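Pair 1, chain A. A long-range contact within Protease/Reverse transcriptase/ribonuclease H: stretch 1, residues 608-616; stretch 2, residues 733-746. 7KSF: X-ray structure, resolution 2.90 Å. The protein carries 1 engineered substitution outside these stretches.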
# COMPACT_ATOMS: atom_id res chain seq x y z
N ASN A 608 -46.10 -18.94 14.77
CA ASN A 608 -45.13 -19.00 13.69
C ASN A 608 -43.96 -19.89 14.10
O ASN A 608 -43.76 -20.19 15.28
CB ASN A 608 -44.62 -17.60 13.31
CG ASN A 608 -45.52 -16.90 12.33
OD1 ASN A 608 -46.07 -17.53 11.41
ND2 ASN A 608 -45.70 -15.60 12.50
N ASN A 609 -43.20 -20.31 13.09
CA ASN A 609 -41.99 -21.10 13.28
C ASN A 609 -41.15 -20.95 12.02
O ASN A 609 -41.69 -20.87 10.92
CB ASN A 609 -42.32 -22.58 13.54
CG ASN A 609 -41.09 -23.43 13.74
OD1 ASN A 609 -41.00 -24.55 13.24
ND2 ASN A 609 -40.12 -22.89 14.47
N ALA A 610 -39.83 -20.89 12.19
CA ALA A 610 -38.93 -20.59 11.09
C ALA A 610 -37.79 -21.60 11.03
O ALA A 610 -37.48 -22.29 12.01
CB ALA A 610 -38.35 -19.17 11.20
N GLY A 611 -37.16 -21.67 9.86
CA GLY A 611 -36.02 -22.54 9.63
C GLY A 611 -35.23 -22.14 8.41
O GLY A 611 -35.78 -22.04 7.31
N MET A 612 -33.94 -21.90 8.59
CA MET A 612 -33.06 -21.43 7.52
C MET A 612 -32.07 -22.53 7.14
O MET A 612 -31.87 -23.51 7.87
CB MET A 612 -32.31 -20.17 7.95
CG MET A 612 -31.31 -20.38 9.07
SD MET A 612 -30.64 -18.83 9.70
CE MET A 612 -29.36 -19.42 10.80
N GLY A 613 -31.46 -22.37 5.97
CA GLY A 613 -30.52 -23.34 5.47
C GLY A 613 -29.31 -22.70 4.81
O GLY A 613 -29.45 -21.73 4.07
N ILE A 614 -28.12 -23.24 5.08
CA ILE A 614 -26.88 -22.68 4.57
C ILE A 614 -26.04 -23.81 3.98
O ILE A 614 -25.93 -24.89 4.58
CB ILE A 614 -26.08 -21.94 5.67
CG1 ILE A 614 -26.90 -20.76 6.23
CG2 ILE A 614 -24.75 -21.45 5.14
CD1 ILE A 614 -27.74 -21.10 7.45
N VAL A 615 -25.46 -23.56 2.81
CA VAL A 615 -24.64 -24.55 2.11
C VAL A 615 -23.34 -23.87 1.67
O VAL A 615 -23.38 -22.80 1.05
CB VAL A 615 -25.37 -25.14 0.89
CG1 VAL A 615 -24.44 -26.08 0.13
CG2 VAL A 615 -26.63 -25.86 1.32
N HIS A 616 -22.21 -24.49 1.99
CA HIS A 616 -20.90 -24.02 1.54
C HIS A 616 -20.46 -24.89 0.37
O HIS A 616 -20.21 -26.09 0.54
CB HIS A 616 -19.88 -24.07 2.68
CG HIS A 616 -18.59 -23.37 2.36
ND1 HIS A 616 -17.89 -22.65 3.31
CD2 HIS A 616 -17.88 -23.27 1.21
CE1 HIS A 616 -16.80 -22.14 2.75
NE2 HIS A 616 -16.78 -22.50 1.48
N ALA A 733 -31.16 -25.46 -4.70
CA ALA A 733 -32.20 -26.43 -4.39
C ALA A 733 -31.87 -27.20 -3.12
O ALA A 733 -32.78 -27.58 -2.36
CB ALA A 733 -32.39 -27.40 -5.56
N LEU A 734 -30.59 -27.43 -2.87
CA LEU A 734 -30.18 -28.12 -1.65
C LEU A 734 -30.34 -27.22 -0.43
O LEU A 734 -30.73 -27.69 0.65
CB LEU A 734 -28.73 -28.59 -1.78
CG LEU A 734 -28.13 -29.29 -0.56
CD1 LEU A 734 -28.97 -30.49 -0.19
CD2 LEU A 734 -26.70 -29.69 -0.85
N ALA A 735 -30.04 -25.93 -0.57
CA ALA A 735 -30.17 -25.01 0.55
C ALA A 735 -31.63 -24.83 0.95
O ALA A 735 -31.94 -24.73 2.14
CB ALA A 735 -29.55 -23.66 0.20
N ASP A 736 -32.53 -24.77 -0.03
CA ASP A 736 -33.96 -24.70 0.29
C ASP A 736 -34.43 -25.96 0.99
O ASP A 736 -35.31 -25.90 1.86
CB ASP A 736 -34.77 -24.46 -0.98
CG ASP A 736 -36.13 -23.82 -0.70
OD1 ASP A 736 -36.66 -24.00 0.42
OD2 ASP A 736 -36.67 -23.14 -1.59
N LYS A 737 -33.85 -27.11 0.65
CA LYS A 737 -34.18 -28.34 1.36
C LYS A 737 -33.78 -28.24 2.83
O LYS A 737 -34.55 -28.62 3.72
CB LYS A 737 -33.49 -29.53 0.69
CG LYS A 737 -33.69 -30.85 1.41
CD LYS A 737 -32.96 -31.99 0.71
CE LYS A 737 -33.21 -33.32 1.42
NZ LYS A 737 -32.53 -34.45 0.73
N LEU A 738 -32.58 -27.72 3.10
CA LEU A 738 -32.13 -27.60 4.47
C LEU A 738 -32.96 -26.58 5.24
O LEU A 738 -33.31 -26.81 6.41
CB LEU A 738 -30.65 -27.21 4.51
CG LEU A 738 -29.68 -28.24 3.93
CD1 LEU A 738 -28.26 -27.72 4.00
CD2 LEU A 738 -29.80 -29.57 4.65
N ALA A 739 -33.29 -25.45 4.61
CA ALA A 739 -34.14 -24.47 5.28
C ALA A 739 -35.50 -25.06 5.62
O ALA A 739 -36.05 -24.78 6.69
CB ALA A 739 -34.29 -23.23 4.40
N THR A 740 -36.05 -25.87 4.72
CA THR A 740 -37.34 -26.50 4.98
C THR A 740 -37.24 -27.49 6.14
O THR A 740 -38.13 -27.55 6.98
CB THR A 740 -37.86 -27.18 3.71
OG1 THR A 740 -37.86 -26.24 2.63
CG2 THR A 740 -39.27 -27.69 3.92
N GLN A 741 -36.15 -28.26 6.19
CA GLN A 741 -35.98 -29.23 7.27
C GLN A 741 -35.96 -28.55 8.63
O GLN A 741 -36.60 -29.02 9.58
CB GLN A 741 -34.70 -30.04 7.06
CG GLN A 741 -34.74 -30.97 5.88
CD GLN A 741 -33.51 -31.84 5.78
OE1 GLN A 741 -32.58 -31.72 6.58
NE2 GLN A 741 -33.49 -32.74 4.80
N GLY A 742 -35.22 -27.45 8.75
CA GLY A 742 -35.20 -26.71 10.00
C GLY A 742 -36.53 -26.09 10.35
O GLY A 742 -36.88 -25.96 11.53
N SER A 743 -37.31 -25.69 9.33
CA SER A 743 -38.60 -25.08 9.61
C SER A 743 -39.61 -26.10 10.12
O SER A 743 -40.59 -25.73 10.78
CB SER A 743 -39.14 -24.40 8.35
OG SER A 743 -40.38 -23.76 8.61
N TYR A 744 -39.39 -27.39 9.84
CA TYR A 744 -40.28 -28.44 10.31
C TYR A 744 -39.93 -28.93 11.71
O TYR A 744 -40.77 -29.60 12.34
CB TYR A 744 -40.27 -29.62 9.33
N VAL A 745 -38.74 -28.62 12.20
CA VAL A 745 -38.30 -29.06 13.53
C VAL A 745 -38.71 -28.02 14.56
O VAL A 745 -38.44 -26.82 14.39
CB VAL A 745 -36.78 -29.29 13.54
CG1 VAL A 745 -36.32 -29.71 14.93
CG2 VAL A 745 -36.39 -30.35 12.52
N VAL A 746 -39.36 -28.47 15.63
CA VAL A 746 -39.83 -27.61 16.71
C VAL A 746 -38.99 -27.88 17.95
O VAL A 746 -38.59 -29.03 18.20
CB VAL A 746 -41.33 -27.83 17.00
CG1 VAL A 746 -41.59 -29.26 17.45
CG2 VAL A 746 -41.84 -26.83 18.04

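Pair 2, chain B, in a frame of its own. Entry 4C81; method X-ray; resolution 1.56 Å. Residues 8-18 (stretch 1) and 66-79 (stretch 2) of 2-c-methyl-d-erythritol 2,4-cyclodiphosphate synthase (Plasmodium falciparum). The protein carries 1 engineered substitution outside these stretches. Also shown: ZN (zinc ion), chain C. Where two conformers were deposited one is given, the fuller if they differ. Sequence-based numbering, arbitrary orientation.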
# COMPACT_ATOMS: atom_id res chain seq x y z
N ILE B 8 15.61 10.90 3.27
CA ILE B 8 15.06 9.60 2.91
C ILE B 8 13.68 9.76 2.26
O ILE B 8 12.88 10.58 2.71
CB ILE B 8 15.00 8.65 4.14
CG1 ILE B 8 14.63 7.22 3.71
CG2 ILE B 8 14.02 9.17 5.19
CD1 ILE B 8 14.76 6.20 4.82
N ARG B 9 13.44 8.99 1.21
CA ARG B 9 12.19 9.08 0.44
C ARG B 9 11.50 7.73 0.33
O ARG B 9 12.15 6.71 0.10
CB ARG B 9 12.47 9.63 -0.96
CG ARG B 9 12.67 11.14 -1.01
CD ARG B 9 13.22 11.60 -2.34
NE ARG B 9 13.30 13.06 -2.41
CZ ARG B 9 12.30 13.88 -2.74
NH1 ARG B 9 11.10 13.41 -3.06
NH2 ARG B 9 12.51 15.20 -2.76
N ILE B 10 10.18 7.76 0.51
CA ILE B 10 9.31 6.59 0.34
C ILE B 10 8.58 6.68 -1.00
O ILE B 10 8.16 7.76 -1.42
CB ILE B 10 8.27 6.48 1.50
CG1 ILE B 10 7.47 5.18 1.41
CG2 ILE B 10 7.32 7.67 1.49
CD1 ILE B 10 6.62 4.91 2.63
N GLY B 11 8.44 5.53 -1.65
CA GLY B 11 7.66 5.43 -2.87
C GLY B 11 6.79 4.19 -2.87
O GLY B 11 7.18 3.15 -2.35
N GLN B 12 5.60 4.32 -3.46
CA GLN B 12 4.72 3.19 -3.70
C GLN B 12 4.24 3.23 -5.14
O GLN B 12 3.70 4.23 -5.58
CB GLN B 12 3.52 3.21 -2.77
CG GLN B 12 2.63 1.99 -2.92
CD GLN B 12 1.41 2.05 -2.05
OE1 GLN B 12 0.50 2.83 -2.30
NE2 GLN B 12 1.39 1.22 -1.01
N GLY B 13 4.44 2.12 -5.85
CA GLY B 13 3.96 1.98 -7.21
C GLY B 13 2.83 0.97 -7.23
O GLY B 13 2.82 0.02 -6.44
N TYR B 14 1.85 1.22 -8.09
CA TYR B 14 0.75 0.30 -8.29
C TYR B 14 0.59 0.05 -9.78
O TYR B 14 0.79 0.94 -10.60
CB TYR B 14 -0.54 0.89 -7.73
CG TYR B 14 -1.78 0.16 -8.18
CD1 TYR B 14 -2.17 -1.01 -7.57
CD2 TYR B 14 -2.56 0.66 -9.22
CE1 TYR B 14 -3.31 -1.69 -7.98
CE2 TYR B 14 -3.71 0.00 -9.63
CZ TYR B 14 -4.08 -1.17 -9.01
OH TYR B 14 -5.20 -1.83 -9.42
N ASP B 15 0.24 -1.19 -10.14
CA ASP B 15 -0.13 -1.49 -11.51
C ASP B 15 -1.11 -2.65 -11.55
O ASP B 15 -1.16 -3.47 -10.62
CB ASP B 15 1.10 -1.80 -12.36
CG ASP B 15 0.83 -1.73 -13.85
OD1 ASP B 15 -0.17 -1.10 -14.27
OD2 ASP B 15 1.62 -2.33 -14.61
N ILE B 16 -1.89 -2.69 -12.62
CA ILE B 16 -2.86 -3.75 -12.88
C ILE B 16 -2.92 -3.99 -14.38
O ILE B 16 -2.89 -3.03 -15.17
CB ILE B 16 -4.28 -3.38 -12.33
CG1 ILE B 16 -5.30 -4.47 -12.67
CG2 ILE B 16 -4.74 -2.02 -12.85
CD1 ILE B 16 -6.65 -4.29 -11.99
N HIS B 17 -2.97 -5.26 -14.79
CA HIS B 17 -3.22 -5.60 -16.18
C HIS B 17 -4.20 -6.75 -16.30
O HIS B 17 -4.26 -7.62 -15.43
CB HIS B 17 -1.91 -5.92 -16.91
CG HIS B 17 -1.10 -4.70 -17.23
ND1 HIS B 17 -1.49 -3.78 -18.17
CD2 HIS B 17 0.06 -4.24 -16.71
CE1 HIS B 17 -0.60 -2.80 -18.23
NE2 HIS B 17 0.35 -3.06 -17.35
N LYS B 18 -4.98 -6.72 -17.39
CA LYS B 18 -5.93 -7.77 -17.72
C LYS B 18 -5.17 -8.98 -18.24
O LYS B 18 -4.21 -8.84 -19.01
CB LYS B 18 -6.92 -7.29 -18.78
CG LYS B 18 -7.80 -6.13 -18.35
CD LYS B 18 -8.65 -5.59 -19.51
CE LYS B 18 -9.69 -6.59 -20.00
NZ LYS B 18 -10.62 -7.02 -18.93
N TYR B 66 7.70 -4.77 -13.09
CA TYR B 66 8.59 -3.73 -13.60
C TYR B 66 7.93 -2.35 -13.63
O TYR B 66 8.56 -1.36 -13.26
CB TYR B 66 9.12 -4.08 -15.00
CG TYR B 66 10.28 -5.06 -15.06
CD1 TYR B 66 10.93 -5.51 -13.90
CD2 TYR B 66 10.76 -5.51 -16.29
CE1 TYR B 66 12.00 -6.39 -13.97
CE2 TYR B 66 11.84 -6.39 -16.36
CZ TYR B 66 12.45 -6.82 -15.20
OH TYR B 66 13.51 -7.69 -15.28
N HIS B 67 6.67 -2.29 -14.05
CA HIS B 67 5.96 -1.02 -14.15
C HIS B 67 5.74 -0.41 -12.76
O HIS B 67 5.98 0.79 -12.56
CB HIS B 67 4.62 -1.17 -14.88
CG HIS B 67 4.75 -1.71 -16.27
ND1 HIS B 67 3.66 -2.10 -17.02
CD2 HIS B 67 5.84 -1.96 -17.03
CE1 HIS B 67 4.07 -2.55 -18.19
NE2 HIS B 67 5.39 -2.47 -18.23
N SER B 68 5.30 -1.22 -11.80
CA SER B 68 5.07 -0.71 -10.44
C SER B 68 6.38 -0.29 -9.77
O SER B 68 6.41 0.70 -9.04
CB SER B 68 4.34 -1.74 -9.58
OG SER B 68 5.15 -2.85 -9.29
N ILE B 69 7.47 -1.02 -10.02
CA ILE B 69 8.79 -0.63 -9.51
C ILE B 69 9.19 0.75 -10.06
O ILE B 69 9.62 1.62 -9.29
CB ILE B 69 9.87 -1.68 -9.85
CG1 ILE B 69 9.69 -2.93 -8.99
CG2 ILE B 69 11.27 -1.10 -9.61
CD1 ILE B 69 10.47 -4.13 -9.48
N VAL B 70 9.04 0.96 -11.36
CA VAL B 70 9.35 2.25 -11.98
C VAL B 70 8.55 3.38 -11.33
O VAL B 70 9.12 4.38 -10.91
CB VAL B 70 9.11 2.24 -13.50
CG1 VAL B 70 9.23 3.65 -14.08
CG2 VAL B 70 10.11 1.33 -14.17
N ASP B 71 7.24 3.20 -11.21
CA ASP B 71 6.40 4.25 -10.63
C ASP B 71 6.65 4.45 -9.14
O ASP B 71 6.40 5.54 -8.62
CB ASP B 71 4.92 4.00 -10.94
CG ASP B 71 4.54 4.42 -12.36
OD1 ASP B 71 5.27 5.23 -12.98
OD2 ASP B 71 3.50 3.95 -12.85
N SER B 72 7.15 3.43 -8.45
CA SER B 72 7.54 3.59 -7.04
C SER B 72 8.75 4.52 -6.93
O SER B 72 8.80 5.39 -6.06
CB SER B 72 7.81 2.25 -6.35
OG SER B 72 9.10 1.74 -6.62
N ILE B 73 9.71 4.33 -7.83
CA ILE B 73 10.90 5.19 -7.89
C ILE B 73 10.54 6.63 -8.28
O ILE B 73 10.98 7.58 -7.62
CB ILE B 73 11.94 4.61 -8.89
CG1 ILE B 73 12.51 3.30 -8.35
CG2 ILE B 73 13.07 5.61 -9.15
CD1 ILE B 73 13.29 2.51 -9.36
N LEU B 74 9.76 6.79 -9.35
CA LEU B 74 9.31 8.12 -9.78
C LEU B 74 8.51 8.78 -8.66
O LEU B 74 8.71 9.96 -8.36
CB LEU B 74 8.45 8.01 -11.04
CG LEU B 74 9.21 7.59 -12.30
CD1 LEU B 74 8.26 7.45 -13.48
CD2 LEU B 74 10.31 8.58 -12.61
N GLY B 75 7.61 8.02 -8.05
CA GLY B 75 6.79 8.52 -6.96
C GLY B 75 7.63 9.01 -5.79
O GLY B 75 7.39 10.08 -5.23
N ALA B 76 8.64 8.22 -5.42
CA ALA B 76 9.54 8.57 -4.32
C ALA B 76 10.25 9.90 -4.56
O ALA B 76 10.44 10.68 -3.62
CB ALA B 76 10.56 7.47 -4.11
N LEU B 77 10.64 10.15 -5.81
CA LEU B 77 11.41 11.34 -6.17
C LEU B 77 10.55 12.54 -6.56
O LEU B 77 11.07 13.64 -6.79
CB LEU B 77 12.38 11.01 -7.31
CG LEU B 77 13.50 10.03 -6.92
CD1 LEU B 77 14.16 9.44 -8.16
CD2 LEU B 77 14.52 10.71 -6.02
N GLY B 78 9.23 12.35 -6.63
CA GLY B 78 8.32 13.42 -7.04
C GLY B 78 8.31 13.69 -8.53
O GLY B 78 7.85 14.75 -8.96
N SER B 79 8.82 12.75 -9.32
CA SER B 79 8.84 12.90 -10.77
C SER B 79 7.46 12.57 -11.32
O SER B 79 6.65 11.94 -10.65
CB SER B 79 9.89 11.98 -11.40
OG SER B 79 11.20 12.31 -10.98
ZN ZN C . 1.69 -1.74 -16.53
O HOH W 1 2.35 1.64 -12.73
O HOH W 2 1.55 0.07 -16.68

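In both pairs a strand runs nearly antiparallel to a helix and lies close against it. The N-to-C directions of strand and helix make an angle of 149° in pair 1 and 145° in pair 2, and the axes approach to 5.3 and 5.7 Å. Fourteen central residues superpose with an RMSD of 0.5 Å, and the buried surfaces are similar, 508 and 539 Å².

The close approach rests on two glycines spaced two apart on the strand, A:Gly611 and A:Gly613, matching B:Gly11 and B:Gly13. Alternation along a strand sends every second CA-to-CB bond toward the helix, and at these positions there is no side chain to send. The CA of A:Gly611 lies 3.6 Å from the CA of A:Ser743, and the CA of A:Gly613 lies 3.8 Å from that of A:Ala739; in pair 2 the CA of B:Gly11 and the CA of B:Ala76 are 3.9 Å apart, as are those of B:Gly13 and B:Ser72. A CB on any of the four glycines would clash: on A:Gly611 it would fall 1.9 Å from A:Ser743 N, and on B:Gly13 1.8 Å from B:Ser68 O. Four of the helix positions at the contact are small in both pairs: A:Ala735, A:Ala739, A:Gly742 and A:Ser743 correspond to B:Ser68, B:Ser72, B:Gly75 and B:Ala76. The intervening strand residues, A:Met612 and A:Ile614 against B:Gln12 and B:Tyr14, point away from the helix.

With the backbones so near, CA-H...O contacts contribute. Pair 1 has one, from A:Ala739 CA to A:Met612 O (3.6 Å). Pair 2 has three: B:Ala76 CA to B:Ile10 O (3.3 Å), B:Gly11 CA to B:Ser72 O (3.4 Å) and B:Gly13 CA to B:Ser68 O (3.3 Å). In pair 1, A:Gly611 O and A:Ala739 O, both acceptors, come within 2.8 Å without a hydrogen bond.

The chemistry diverges at the flanks. Beyond the second glycine, A:Val615 points toward the helix and packs its CG2 3.6 Å from A:Leu738 CD1 and 3.8 Å from A:Ala735 CB, an apolar solution. Its counterpart B:Asp15 also points toward the helix, but serves as a ligand: its OD2 binds zinc at 2.0 Å, alongside B:His17 NE2 (2.0 Å) and B:His67 ND1 (2.1 Å), so the metal ties strand to helix. B:His67 matches A:Leu734, whose CG lies 4.2 Å from A:Val615 CG2. Likewise, B:Asp71 replaces A:Leu738, and a water bridges the stretches by donating to B:Asp71 OD2 (2.6 Å) and B:Tyr14 O (2.7 Å).

At the other end, the long side chain of B:Arg9 reaches along the last helical turn and donates from NH1 to B:Ala76 O (2.9 Å). The shorter A:Asn609 takes the matching place and also points toward the helix, and a comparable area of it is covered by the other stretch.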